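Local structure of exoribonuclease II, mitochondrial (Candida glabrata, 6F3H) at residues L279-D284 with R322-Y327; Y294-L299 with K339-I344; D388-G393 with Q513-I518; S422-H427 with F493-V498. The protein degrades RNA from the 3' end as the exoribonuclease component of the mitochondrial degradosome, mtEXO, with magnesium bound at its RNB-family active site. The protein carries 1 engineered substitution. All coordinates share one frame; numbering follows the deposited sequence.

Interaction 1: L279-D284 with R322-Y327; sequences LVNDKD and RHIDMY
Asn281 carries the first shell with both branches of its amide. The backbone N of Asp325 donates to Asn281 OD1 over 3.2 Å at a nearly straight 169°, approaching from above the carbonyl plane. On the other branch, Asn281 ND2 reaches His323 O at 3.5 Å, a straight but weak bond, so one amide spans the backbone on both flanks of Ile324. With chi1 at -56°, Asn281 CG lies anti to its carbonyl carbon, and the amide extends toward the loop. Beside the amide, Val280 CG1 meets Ile324 CG2 at 3.7 Å, the side chains crossing at about a right angle. The contact joins the C-terminal end of helix 251-281 to the loop following helix 311-322. Helix 251-281 closes in a Schellman motif, Lys283 having a positive phi (58°), with Asp284 N donating to Leu279 O and Lys283 N, weakly, to Val280 O. Asp284 N-caps the next helix. Farther out, His323 is oriented by its ND1 bond to Lys319 O, and Ile324 also packs on Ala277.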
loop_
_atom_site.group_PDB
_atom_site.type_symbol
_atom_site.label_atom_id
_atom_site.label_comp_id
_atom_site.label_asym_id
_atom_site.label_seq_id
_atom_site.Cartn_x
_atom_site.Cartn_y
_atom_site.Cartn_z
ATOM N N LEU A 279 -15.367 -16.306 -35.843
ATOM C CA LEU A 279 -14.420 -15.306 -36.330
ATOM C C LEU A 279 -13.025 -15.539 -35.781
ATOM O O LEU A 279 -12.024 -15.389 -36.493
ATOM C CB LEU A 279 -14.901 -13.918 -35.924
ATOM C CG LEU A 279 -16.322 -13.586 -36.358
ATOM C CD1 LEU A 279 -16.765 -12.272 -35.801
ATOM C CD2 LEU A 279 -16.329 -13.498 -37.839
ATOM N N VAL A 280 -12.943 -15.893 -34.508
ATOM C CA VAL A 280 -11.658 -16.178 -33.895
ATOM C C VAL A 280 -11.012 -17.402 -34.530
ATOM O O VAL A 280 -9.809 -17.403 -34.820
ATOM C CB VAL A 280 -11.869 -16.344 -32.386
ATOM C CG1 VAL A 280 -10.616 -16.804 -31.725
ATOM C CG2 VAL A 280 -12.315 -15.032 -31.830
ATOM N N ASN A 281 -11.801 -18.449 -34.790
ATOM C CA ASN A 281 -11.229 -19.663 -35.345
ATOM C C ASN A 281 -10.849 -19.473 -36.793
ATOM O O ASN A 281 -9.871 -20.059 -37.259
ATOM C CB ASN A 281 -12.211 -20.807 -35.210
ATOM C CG ASN A 281 -12.642 -21.008 -33.800
ATOM O OD1 ASN A 281 -11.811 -21.045 -32.886
ATOM N ND2 ASN A 281 -13.944 -21.144 -33.595
ATOM N N ASP A 282 -11.607 -18.661 -37.512
ATOM C CA ASP A 282 -11.261 -18.294 -38.872
ATOM C C ASP A 282 -10.214 -17.187 -38.904
ATOM O O ASP A 282 -9.799 -16.760 -39.987
ATOM C CB ASP A 282 -12.523 -17.873 -39.623
ATOM C CG ASP A 282 -13.582 -18.957 -39.614
ATOM O OD1 ASP A 282 -13.232 -20.127 -39.363
ATOM O OD2 ASP A 282 -14.769 -18.653 -39.853
ATOM N N LYS A 283 -9.756 -16.740 -37.744
ATOM C CA LYS A 283 -8.718 -15.733 -37.642
ATOM C C LYS A 283 -9.085 -14.425 -38.336
ATOM O O LYS A 283 -8.206 -13.665 -38.745
ATOM C CB LYS A 283 -7.377 -16.259 -38.176
ATOM C CG LYS A 283 -6.968 -17.615 -37.640
ATOM C CD LYS A 283 -5.692 -17.426 -36.848
ATOM C CE LYS A 283 -4.883 -18.701 -36.664
ATOM N NZ LYS A 283 -4.456 -18.905 -35.223
ATOM N N ASP A 284 -10.370 -14.108 -38.452
ATOM C CA ASP A 284 -10.729 -12.805 -39.018
ATOM C C ASP A 284 -10.903 -11.815 -37.873
ATOM O O ASP A 284 -11.984 -11.607 -37.338
ATOM C CB ASP A 284 -11.989 -12.883 -39.869
ATOM C CG ASP A 284 -12.585 -11.491 -40.169
ATOM O OD1 ASP A 284 -11.846 -10.483 -40.079
ATOM O OD2 ASP A 284 -13.774 -11.421 -40.569
ATOM N N ARG A 322 -14.828 -22.116 -24.443
ATOM C CA ARG A 322 -15.249 -23.453 -24.833
ATOM C C ARG A 322 -15.541 -23.507 -26.320
ATOM O O ARG A 322 -15.388 -24.550 -26.945
ATOM C CB ARG A 322 -16.471 -23.876 -24.006
ATOM C CG ARG A 322 -16.736 -25.360 -24.062
ATOM C CD ARG A 322 -18.042 -25.914 -23.460
ATOM N NE ARG A 322 -19.153 -25.004 -23.196
ATOM C CZ ARG A 322 -20.078 -24.693 -24.092
ATOM N NH1 ARG A 322 -19.981 -25.185 -25.320
ATOM N NH2 ARG A 322 -21.087 -23.888 -23.767
ATOM N N HIS A 323 -15.917 -22.393 -26.912
ATOM C CA HIS A 323 -16.205 -22.362 -28.330
ATOM C C HIS A 323 -15.008 -22.021 -29.199
ATOM O O HIS A 323 -15.192 -21.834 -30.402
ATOM C CB HIS A 323 -17.327 -21.385 -28.610
ATOM C CG HIS A 323 -18.673 -21.913 -28.250
ATOM N ND1 HIS A 323 -19.162 -21.874 -26.964
ATOM C CD2 HIS A 323 -19.611 -22.542 -28.989
ATOM C CE1 HIS A 323 -20.361 -22.421 -26.932
ATOM N NE2 HIS A 323 -20.654 -22.839 -28.149
ATOM N N ILE A 324 -13.813 -21.851 -28.638
ATOM C CA ILE A 324 -12.637 -21.470 -29.416
ATOM C C ILE A 324 -11.607 -22.588 -29.352
ATOM O O ILE A 324 -11.234 -23.024 -28.260
ATOM C CB ILE A 324 -12.038 -20.144 -28.919
ATOM C CG1 ILE A 324 -12.991 -18.996 -29.215
ATOM C CG2 ILE A 324 -10.734 -19.874 -29.616
ATOM C CD1 ILE A 324 -12.818 -17.863 -28.321
ATOM N N ASP A 325 -11.099 -23.003 -30.514
ATOM C CA ASP A 325 -10.332 -24.244 -30.596
ATOM C C ASP A 325 -9.126 -24.227 -29.681
ATOM O O ASP A 325 -8.958 -25.108 -28.833
ATOM C CB ASP A 325 -9.870 -24.483 -32.026
ATOM C CG ASP A 325 -11.013 -24.619 -32.970
ATOM O OD1 ASP A 325 -11.795 -23.661 -33.078
ATOM O OD2 ASP A 325 -11.136 -25.688 -33.597
HETATM N N MSE A 326 -8.259 -23.254 -29.867
HETATM C CA MSE A 326 -7.019 -23.217 -29.132
HETATM C C MSE A 326 -7.248 -23.224 -27.642
HETATM O O MSE A 326 -6.562 -23.907 -26.894
HETATM C CB MSE A 326 -6.260 -21.982 -29.519
HETATM C CG MSE A 326 -6.020 -21.926 -30.984
HETATM SE SE MSE A 326 -5.112 -20.273 -31.297
HETATM C CE MSE A 326 -6.673 -19.181 -31.709
ATOM N N TYR A 327 -8.226 -22.439 -27.219
ATOM C CA TYR A 327 -8.432 -22.145 -25.814
ATOM C C TYR A 327 -9.438 -23.060 -25.172
ATOM O O TYR A 327 -9.832 -22.816 -24.034
ATOM C CB TYR A 327 -8.905 -20.712 -25.650
ATOM C CG TYR A 327 -7.931 -19.694 -26.166
ATOM C CD1 TYR A 327 -6.762 -19.413 -25.480
ATOM C CD2 TYR A 327 -8.162 -19.025 -27.355
ATOM C CE1 TYR A 327 -5.859 -18.476 -25.955
ATOM C CE2 TYR A 327 -7.262 -18.083 -27.838
ATOM C CZ TYR A 327 -6.113 -17.815 -27.134
ATOM O OH TYR A 327 -5.207 -16.888 -27.599
#

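Interaction 2: Y294-L299 with K339-I344; sequences YIRTLL and KLLVEI
Segments 294-299 and 339-343, of helices 293-303 and 334-343, pack as a roughly antiparallel helix pair, their axes 9.8 Å apart with N-to-C directions at 145°. Arg296 runs along one side of this interface. Its CB lies against Leu341 CD1, and the next carbon, CG, comes to 3.4 Å from Ile344 CD1 as the two side chains slide past each other in opposite directions. CD comes to 3.6 Å from Ile344 O, and the bend at chi3 brings the guanidinium round to the end of helix 334-343. Asp293 forms a salt bridge with Arg296 NE, so the group is held from its own helix as well. The apolar half of the contact centres on Leu299. Its CD1 touches both Leu340 CD2 and Ile344 CD1, each at 3.8 Å, while its CB rests 3.9 Å from Leu341 CD2. Ile344, where the backbone leaves helical angles, holds CG1 in the crowded position between N and carbonyl carbon (chi1 58°), directing CD1 between Arg296 and Leu299. Helix 285-291 touches the same residue through Tyr285 and Ile288. At the polar end, Arg296 NH1 donates to Ile344 O over 2.7 Å, the acceptor only 2° out of the guanidinium plane.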
loop_
_atom_site.group_PDB
_atom_site.type_symbol
_atom_site.label_atom_id
_atom_site.label_comp_id
_atom_site.label_asym_id
_atom_site.label_seq_id
_atom_site.Cartn_x
_atom_site.Cartn_y
_atom_site.Cartn_z
ATOM N N TYR A 294 -17.550 -4.688 -27.760
ATOM C CA TYR A 294 -18.008 -4.905 -26.399
ATOM C C TYR A 294 -17.431 -6.173 -25.787
ATOM O O TYR A 294 -17.338 -6.272 -24.562
ATOM C CB TYR A 294 -19.523 -4.920 -26.361
ATOM C CG TYR A 294 -20.191 -6.080 -27.050
ATOM C CD1 TYR A 294 -20.411 -6.073 -28.423
ATOM C CD2 TYR A 294 -20.646 -7.164 -26.325
ATOM C CE1 TYR A 294 -21.052 -7.128 -29.045
ATOM C CE2 TYR A 294 -21.291 -8.223 -26.933
ATOM C CZ TYR A 294 -21.496 -8.207 -28.287
ATOM O OH TYR A 294 -22.162 -9.280 -28.866
ATOM N N ILE A 295 -16.990 -7.123 -26.601
ATOM C CA ILE A 295 -16.371 -8.301 -26.020
ATOM C C ILE A 295 -14.915 -8.053 -25.709
ATOM O O ILE A 295 -14.381 -8.564 -24.723
ATOM C CB ILE A 295 -16.524 -9.506 -26.954
ATOM C CG1 ILE A 295 -18.003 -9.803 -27.189
ATOM C CG2 ILE A 295 -15.772 -10.697 -26.402
ATOM C CD1 ILE A 295 -18.254 -11.128 -27.879
ATOM N N ARG A 296 -14.228 -7.281 -26.530
ATOM C CA ARG A 296 -12.869 -6.976 -26.153
ATOM C C ARG A 296 -12.876 -6.313 -24.797
ATOM O O ARG A 296 -12.139 -6.718 -23.891
ATOM C CB ARG A 296 -12.216 -6.097 -27.196
ATOM C CG ARG A 296 -11.869 -6.864 -28.415
ATOM C CD ARG A 296 -10.832 -6.145 -29.190
ATOM N NE ARG A 296 -11.256 -4.907 -29.818
ATOM C CZ ARG A 296 -10.833 -4.555 -31.026
ATOM N NH1 ARG A 296 -10.018 -5.361 -31.688
ATOM N NH2 ARG A 296 -11.217 -3.419 -31.581
ATOM N N THR A 297 -13.785 -5.352 -24.624
ATOM C CA THR A 297 -13.979 -4.691 -23.339
ATOM C C THR A 297 -14.129 -5.702 -22.225
ATOM O O THR A 297 -13.553 -5.558 -21.145
ATOM C CB THR A 297 -15.220 -3.816 -23.380
ATOM O OG1 THR A 297 -15.037 -2.756 -24.317
ATOM C CG2 THR A 297 -15.466 -3.240 -22.018
ATOM N N LEU A 298 -14.946 -6.712 -22.455
ATOM C CA LEU A 298 -15.199 -7.675 -21.404
ATOM C C LEU A 298 -13.928 -8.421 -21.046
ATOM O O LEU A 298 -13.553 -8.487 -19.874
ATOM C CB LEU A 298 -16.294 -8.628 -21.858
ATOM C CG LEU A 298 -16.227 -10.004 -21.232
ATOM C CD1 LEU A 298 -16.644 -9.940 -19.785
ATOM C CD2 LEU A 298 -17.169 -10.877 -21.968
ATOM N N LEU A 299 -13.211 -8.927 -22.051
ATOM C CA LEU A 299 -11.954 -9.616 -21.783
ATOM C C LEU A 299 -10.992 -8.704 -21.061
ATOM O O LEU A 299 -10.280 -9.114 -20.139
ATOM C CB LEU A 299 -11.308 -10.058 -23.078
ATOM C CG LEU A 299 -12.153 -11.012 -23.881
ATOM C CD1 LEU A 299 -11.569 -11.092 -25.288
ATOM C CD2 LEU A 299 -12.206 -12.344 -23.174
ATOM N N LYS A 339 -4.084 -13.375 -23.301
ATOM C CA LYS A 339 -3.637 -13.970 -24.556
ATOM C C LYS A 339 -4.649 -13.747 -25.655
ATOM O O LYS A 339 -4.304 -13.315 -26.758
ATOM C CB LYS A 339 -3.421 -15.470 -24.396
ATOM C CG LYS A 339 -2.370 -15.861 -23.389
ATOM C CD LYS A 339 -1.961 -17.305 -23.608
ATOM C CE LYS A 339 -1.850 -17.597 -25.102
ATOM N NZ LYS A 339 -1.030 -18.804 -25.401
ATOM N N LEU A 340 -5.913 -13.974 -25.353
ATOM C CA LEU A 340 -6.912 -13.821 -26.389
ATOM C C LEU A 340 -7.051 -12.371 -26.779
ATOM O O LEU A 340 -7.001 -12.021 -27.955
ATOM C CB LEU A 340 -8.241 -14.341 -25.901
ATOM C CG LEU A 340 -9.228 -14.138 -27.028
ATOM C CD1 LEU A 340 -8.812 -14.987 -28.194
ATOM C CD2 LEU A 340 -10.605 -14.508 -26.596
ATOM N N LEU A 341 -7.230 -11.516 -25.790
ATOM C CA LEU A 341 -7.405 -10.103 -26.054
ATOM C C LEU A 341 -6.232 -9.566 -26.849
ATOM O O LEU A 341 -6.409 -8.791 -27.793
ATOM C CB LEU A 341 -7.547 -9.377 -24.734
ATOM C CG LEU A 341 -7.851 -7.910 -24.858
ATOM C CD1 LEU A 341 -8.843 -7.628 -25.949
ATOM C CD2 LEU A 341 -8.371 -7.490 -23.559
ATOM N N VAL A 342 -5.025 -9.993 -26.498
ATOM C CA VAL A 342 -3.864 -9.629 -27.293
ATOM C C VAL A 342 -4.053 -10.108 -28.719
ATOM O O VAL A 342 -3.757 -9.400 -29.683
ATOM C CB VAL A 342 -2.592 -10.236 -26.677
ATOM C CG1 VAL A 342 -1.527 -10.454 -27.738
ATOM C CG2 VAL A 342 -2.066 -9.381 -25.543
ATOM N N GLU A 343 -4.595 -11.297 -28.870
ATOM C CA GLU A 343 -4.674 -11.898 -30.183
ATOM C C GLU A 343 -5.660 -11.173 -31.081
ATOM O O GLU A 343 -5.541 -11.230 -32.304
ATOM C CB GLU A 343 -5.048 -13.354 -30.022
ATOM C CG GLU A 343 -5.010 -14.100 -31.276
ATOM C CD GLU A 343 -5.223 -15.563 -31.036
ATOM O OE1 GLU A 343 -4.665 -16.074 -30.039
ATOM O OE2 GLU A 343 -5.954 -16.197 -31.827
ATOM N N ILE A 344 -6.644 -10.505 -30.505
ATOM C CA ILE A 344 -7.704 -9.883 -31.278
ATOM C C ILE A 344 -7.625 -8.361 -31.233
ATOM O O ILE A 344 -8.614 -7.694 -31.524
ATOM C CB ILE A 344 -9.066 -10.367 -30.788
ATOM C CG1 ILE A 344 -9.166 -10.029 -29.305
ATOM C CG2 ILE A 344 -9.191 -11.852 -31.026
ATOM C CD1 ILE A 344 -10.557 -9.992 -28.790
#

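Interaction 3: D388-G393 with Q513-I518; sequences DRYDFG and QVRLGI
Arg389 NE is gripped twice: it donates to Gly517 O over 3.1 Å, standing above that carbonyl plane, and forms a salt bridge with Glu489 OE1. Leu516 CB covers one guanidinium face. Phe392 N donates to Ile518 O over 3.0 Å at 166°, lying in its carbonyl plane, and the Phe392 ring edge adjoins the same oxygen. The other two backbone bonds, Tyr390 N to Leu516 O and Ile518 N to Tyr390 O, are weak and bent. The short strand 390-391 is accordingly a loosely bonded parallel edge beside strand 505-519 in the mixed sheet of the RNB domain. Tyr390 and Arg515 extend alongside each other in a cation-pi pair, Arg515 CZ lying 4.2 Å from the ring centroid and 3° off its normal. The guanidinium stands almost upright on the ring, 87° between planes, with NH1 over the face. Gly517 CA lies at the edge of the Phe392 ring, 3.7 Å from CE1. Asp391 OD1 closes an Asx turn by accepting from Gly393 N.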
loop_
_atom_site.group_PDB
_atom_site.type_symbol
_atom_site.label_atom_id
_atom_site.label_comp_id
_atom_site.label_asym_id
_atom_site.label_seq_id
_atom_site.Cartn_x
_atom_site.Cartn_y
_atom_site.Cartn_z
ATOM N N ASP A 388 9.368 34.984 4.380
ATOM C CA ASP A 388 10.212 35.376 5.529
ATOM C C ASP A 388 11.123 34.213 5.958
ATOM O O ASP A 388 11.044 33.663 7.054
ATOM C CB ASP A 388 9.321 35.883 6.665
ATOM C CG ASP A 388 10.110 36.495 7.821
ATOM O OD1 ASP A 388 11.224 36.022 8.124
ATOM O OD2 ASP A 388 9.632 37.495 8.403
ATOM N N ARG A 389 12.017 33.810 5.075
ATOM C CA ARG A 389 12.740 32.559 5.219
ATOM C C ARG A 389 14.222 32.771 5.495
ATOM O O ARG A 389 14.864 33.610 4.855
ATOM C CB ARG A 389 12.575 31.765 3.931
ATOM C CG ARG A 389 11.198 31.923 3.345
ATOM C CD ARG A 389 11.104 31.241 2.017
ATOM N NE ARG A 389 11.077 29.799 2.159
ATOM C CZ ARG A 389 9.980 29.114 2.445
ATOM N NH1 ARG A 389 8.831 29.754 2.632
ATOM N NH2 ARG A 389 10.037 27.797 2.550
ATOM N N TYR A 390 14.775 31.993 6.427
ATOM C CA TYR A 390 16.223 31.983 6.652
ATOM C C TYR A 390 16.999 31.566 5.399
ATOM O O TYR A 390 16.648 30.584 4.748
ATOM C CB TYR A 390 16.534 31.022 7.789
ATOM C CG TYR A 390 17.998 30.913 8.120
ATOM C CD1 TYR A 390 18.843 30.077 7.394
ATOM C CD2 TYR A 390 18.545 31.642 9.167
ATOM C CE1 TYR A 390 20.186 29.977 7.699
ATOM C CE2 TYR A 390 19.885 31.543 9.483
ATOM C CZ TYR A 390 20.698 30.708 8.749
ATOM O OH TYR A 390 22.026 30.608 9.070
ATOM N N ASP A 391 18.077 32.284 5.063
ATOM C CA ASP A 391 18.903 31.912 3.916
ATOM C C ASP A 391 20.223 31.297 4.359
ATOM O O ASP A 391 21.005 31.933 5.073
ATOM C CB ASP A 391 19.193 33.090 2.984
ATOM C CG ASP A 391 19.739 32.627 1.611
ATOM O OD1 ASP A 391 20.537 31.663 1.568
ATOM O OD2 ASP A 391 19.352 33.201 0.561
ATOM N N PHE A 392 20.493 30.089 3.861
ATOM C CA PHE A 392 21.715 29.345 4.121
ATOM C C PHE A 392 22.830 29.732 3.161
ATOM O O PHE A 392 23.962 29.255 3.298
ATOM C CB PHE A 392 21.421 27.851 4.022
ATOM C CG PHE A 392 20.407 27.365 5.031
ATOM C CD1 PHE A 392 19.035 27.394 4.737
ATOM C CD2 PHE A 392 20.814 26.894 6.282
ATOM C CE1 PHE A 392 18.076 26.956 5.683
ATOM C CE2 PHE A 392 19.878 26.447 7.226
ATOM C CZ PHE A 392 18.508 26.474 6.931
ATOM N N GLY A 393 22.527 30.597 2.210
ATOM C CA GLY A 393 23.539 31.108 1.320
ATOM C C GLY A 393 24.094 30.060 0.390
ATOM O O GLY A 393 23.362 29.339 -0.299
ATOM N N GLN A 513 15.840 22.469 15.541
ATOM C CA GLN A 513 15.192 23.687 15.119
ATOM C C GLN A 513 14.516 23.450 13.778
ATOM O O GLN A 513 15.031 22.704 12.943
ATOM C CB GLN A 513 16.230 24.789 15.021
ATOM C CG GLN A 513 15.680 26.158 14.978
ATOM C CD GLN A 513 16.688 27.099 14.416
ATOM O OE1 GLN A 513 16.347 28.174 13.944
ATOM N NE2 GLN A 513 17.949 26.687 14.431
ATOM N N VAL A 514 13.361 24.073 13.578
ATOM C CA VAL A 514 12.655 23.980 12.311
ATOM C C VAL A 514 12.520 25.391 11.768
ATOM O O VAL A 514 12.089 26.292 12.497
ATOM C CB VAL A 514 11.270 23.317 12.473
ATOM C CG1 VAL A 514 10.617 23.047 11.109
ATOM C CG2 VAL A 514 11.340 22.030 13.276
ATOM N N ARG A 515 12.902 25.588 10.502
ATOM C CA ARG A 515 12.860 26.893 9.854
ATOM C C ARG A 515 12.479 26.759 8.396
ATOM O O ARG A 515 12.805 25.762 7.749
ATOM C CB ARG A 515 14.193 27.624 9.838
ATOM C CG ARG A 515 14.655 28.177 11.120
ATOM C CD ARG A 515 16.066 28.715 10.934
ATOM N NE ARG A 515 17.049 27.749 11.389
ATOM C CZ ARG A 515 18.336 27.795 11.091
ATOM N NH1 ARG A 515 18.813 28.764 10.331
ATOM N NH2 ARG A 515 19.146 26.865 11.563
ATOM N N LEU A 516 11.830 27.796 7.873
ATOM C CA LEU A 516 11.602 27.922 6.440
ATOM C C LEU A 516 12.852 28.528 5.842
ATOM O O LEU A 516 13.218 29.641 6.214
ATOM C CB LEU A 516 10.399 28.815 6.141
ATOM C CG LEU A 516 9.006 28.465 6.701
ATOM C CD1 LEU A 516 7.953 29.447 6.178
ATOM C CD2 LEU A 516 8.566 27.016 6.447
ATOM N N GLY A 517 13.515 27.811 4.940
ATOM C CA GLY A 517 14.806 28.285 4.480
ATOM C C GLY A 517 14.948 28.593 3.001
ATOM O O GLY A 517 13.956 28.630 2.267
ATOM N N ILE A 518 16.185 28.860 2.568
ATOM C CA ILE A 518 16.541 29.016 1.164
ATOM C C ILE A 518 17.928 28.427 1.009
ATOM O O ILE A 518 18.769 28.519 1.907
ATOM C CB ILE A 518 16.543 30.478 0.657
ATOM C CG1 ILE A 518 15.199 31.145 0.858
ATOM C CG2 ILE A 518 16.902 30.572 -0.827
ATOM C CD1 ILE A 518 15.252 32.633 0.646
#

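Interaction 4: S422-H427 with F493-V498; sequences SRIHIH and FSFELV
Ile424, Ile426, Phe493, Phe495 and Leu497 form the apolar face of this antiparallel strand pair. Ile424 CG1 approaches Leu497 CD1, the side chains crossing at about a right angle, while Ile424 CB lies over one face of the Phe495 ring, 4.0 Å from CE2. Phe495 holds CG between its backbone N and carbonyl carbon (chi1 51°), swinging the ring toward the isoleucines. The side chains of Ile426 and Asp410, a magnesium ligand, are about 6 Å apart. In the backbone, Ser422-Leu497, Ile424-Phe495 and Ile426-Phe493 are hydrogen-bonded pairs with two bonds each; Ile424 N to Phe495 O is 2.7 Å. The non-hydrogen-bonded pairs send polar groups to the other face. There His425 ND1 and Ser494 OG are bonded at 2.6 Å, the hydroxyl at the imidazole edge. At the outer end Arg423 forms a side-on salt bridge with Glu496 OE2, NE at 2.8 Å and NH2 at 3.2 Å. Glu496 OE2 receives NE on its anti lone pair, NH2 arriving from above the carboxylate plane. Glu415 is a second partner of Arg423, Arg421 of Glu496. In the RNB-domain sheet, strands 410-416 and 505-519 flank the pair; helix 603-625 packs against the apolar face through Leu614, Thr615 and Cys619.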
loop_
_atom_site.group_PDB
_atom_site.type_symbol
_atom_site.label_atom_id
_atom_site.label_comp_id
_atom_site.label_asym_id
_atom_site.label_seq_id
_atom_site.Cartn_x
_atom_site.Cartn_y
_atom_site.Cartn_z
ATOM N N SER A 422 29.156 18.479 15.404
ATOM C CA SER A 422 28.776 18.827 14.040
ATOM C C SER A 422 27.338 19.324 14.039
ATOM O O SER A 422 26.505 18.860 14.821
ATOM C CB SER A 422 28.883 17.630 13.088
ATOM O OG SER A 422 29.969 16.777 13.405
ATOM N N ARG A 423 27.038 20.257 13.147
ATOM C CA ARG A 423 25.671 20.720 12.993
ATOM C C ARG A 423 25.131 20.250 11.657
ATOM O O ARG A 423 25.818 20.324 10.630
ATOM C CB ARG A 423 25.538 22.235 13.065
ATOM C CG ARG A 423 24.114 22.673 12.737
ATOM C CD ARG A 423 23.892 24.161 12.830
ATOM N NE ARG A 423 24.513 24.742 14.012
ATOM C CZ ARG A 423 25.339 25.782 13.980
ATOM N NH1 ARG A 423 25.633 26.353 12.822
ATOM N NH2 ARG A 423 25.866 26.252 15.100
ATOM N N ILE A 424 23.895 19.763 11.686
ATOM C CA ILE A 424 23.275 19.125 10.542
ATOM C C ILE A 424 22.021 19.858 10.127
ATOM O O ILE A 424 21.217 20.273 10.967
ATOM C CB ILE A 424 22.958 17.668 10.856
ATOM C CG1 ILE A 424 24.172 17.088 11.562
ATOM C CG2 ILE A 424 22.600 16.984 9.593
ATOM C CD1 ILE A 424 25.387 16.975 10.662
ATOM N N HIS A 425 21.848 19.976 8.818
ATOM C CA HIS A 425 20.697 20.627 8.229
ATOM C C HIS A 425 20.086 19.709 7.203
ATOM O O HIS A 425 20.767 19.275 6.270
ATOM C CB HIS A 425 21.085 21.934 7.582
ATOM C CG HIS A 425 21.671 22.913 8.541
ATOM N ND1 HIS A 425 20.896 23.785 9.276
ATOM C CD2 HIS A 425 22.954 23.158 8.887
ATOM C CE1 HIS A 425 21.683 24.535 10.025
ATOM N NE2 HIS A 425 22.935 24.176 9.806
ATOM N N ILE A 426 18.803 19.443 7.370
ATOM C CA ILE A 426 18.047 18.607 6.463
ATOM C C ILE A 426 17.044 19.500 5.798
ATOM O O ILE A 426 16.119 20.001 6.445
ATOM C CB ILE A 426 17.358 17.468 7.196
ATOM C CG1 ILE A 426 18.329 16.925 8.218
ATOM C CG2 ILE A 426 16.946 16.400 6.217
ATOM C CD1 ILE A 426 19.537 16.295 7.560
ATOM N N HIS A 427 17.227 19.699 4.512
ATOM C CA HIS A 427 16.394 20.615 3.766
ATOM C C HIS A 427 15.421 19.794 2.965
ATOM O O HIS A 427 15.818 19.013 2.100
ATOM C CB HIS A 427 17.213 21.514 2.859
ATOM C CG HIS A 427 18.436 22.024 3.522
ATOM N ND1 HIS A 427 18.383 22.964 4.524
ATOM C CD2 HIS A 427 19.744 21.747 3.321
ATOM C CE1 HIS A 427 19.611 23.216 4.932
ATOM N NE2 HIS A 427 20.456 22.498 4.213
ATOM N N PHE A 493 15.445 21.425 8.891
ATOM C CA PHE A 493 15.488 20.923 10.248
ATOM C C PHE A 493 16.942 20.847 10.639
ATOM O O PHE A 493 17.716 20.142 9.995
ATOM C CB PHE A 493 14.853 19.547 10.333
ATOM C CG PHE A 493 13.468 19.509 9.788
ATOM C CD1 PHE A 493 13.255 19.445 8.410
ATOM C CD2 PHE A 493 12.372 19.540 10.637
ATOM C CE1 PHE A 493 11.967 19.421 7.889
ATOM C CE2 PHE A 493 11.091 19.515 10.121
ATOM C CZ PHE A 493 10.886 19.454 8.747
ATOM N N SER A 494 17.309 21.561 11.678
ATOM C CA SER A 494 18.703 21.731 12.021
ATOM C C SER A 494 18.911 21.272 13.448
ATOM O O SER A 494 18.021 21.425 14.291
ATOM C CB SER A 494 19.122 23.179 11.856
ATOM O OG SER A 494 18.630 23.695 10.630
ATOM N N PHE A 495 20.063 20.663 13.695
ATOM C CA PHE A 495 20.398 20.189 15.030
ATOM C C PHE A 495 21.851 19.746 15.043
ATOM O O PHE A 495 22.485 19.588 13.996
ATOM C CB PHE A 495 19.512 19.044 15.446
ATOM C CG PHE A 495 19.469 17.988 14.436
ATOM C CD1 PHE A 495 18.542 18.039 13.405
ATOM C CD2 PHE A 495 20.411 16.977 14.450
ATOM C CE1 PHE A 495 18.513 17.053 12.424
ATOM C CE2 PHE A 495 20.400 15.999 13.485
ATOM C CZ PHE A 495 19.442 16.031 12.464
ATOM N N GLU A 496 22.362 19.516 16.246
ATOM C CA GLU A 496 23.763 19.203 16.425
ATOM C C GLU A 496 23.960 17.875 17.116
ATOM O O GLU A 496 23.217 17.500 18.031
ATOM C CB GLU A 496 24.465 20.273 17.200
ATOM C CG GLU A 496 24.673 21.493 16.363
ATOM C CD GLU A 496 24.835 22.730 17.203
ATOM O OE1 GLU A 496 25.225 22.581 18.376
ATOM O OE2 GLU A 496 24.587 23.845 16.693
ATOM N N LEU A 497 24.985 17.190 16.652
ATOM C CA LEU A 497 25.412 15.912 17.169
ATOM C C LEU A 497 26.811 16.039 17.711
ATOM O O LEU A 497 27.662 16.709 17.120
ATOM C CB LEU A 497 25.395 14.855 16.102
ATOM C CG LEU A 497 24.003 14.664 15.567
ATOM C CD1 LEU A 497 24.054 14.746 14.092
ATOM C CD2 LEU A 497 23.616 13.295 16.002
ATOM N N VAL A 498 27.031 15.368 18.826
ATOM C CA VAL A 498 28.302 15.380 19.521
ATOM C C VAL A 498 28.858 13.964 19.525
ATOM O O VAL A 498 28.128 13.008 19.804
ATOM C CB VAL A 498 28.114 15.933 20.937
ATOM C CG1 VAL A 498 27.350 17.210 20.834
ATOM C CG2 VAL A 498 27.296 14.981 21.772
#

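In the fold
The four contacts form two clusters on opposite sides of the chain's centre, about 57 to 68 Å apart between centres. Interactions 1 and 2, centres 12 Å apart, belong to the helical region 251-343, one joining a helix end to a loop, the other packing two helices. Their segments alternate along the chain, and Tyr327 OH meets Glu343 OE1 at 2.6 Å, a probable hydrogen bond. Interactions 3 and 4 follow, sharing one mixed sheet of the RNB domain. Interaction 4 is nested inside the loop closed by interaction 3, and neighbouring strands 488-499 and 505-519 join them. Only interaction 4 is near the metal, the Ile426 side chain about 10 Å from magnesium; interaction 3 lies away.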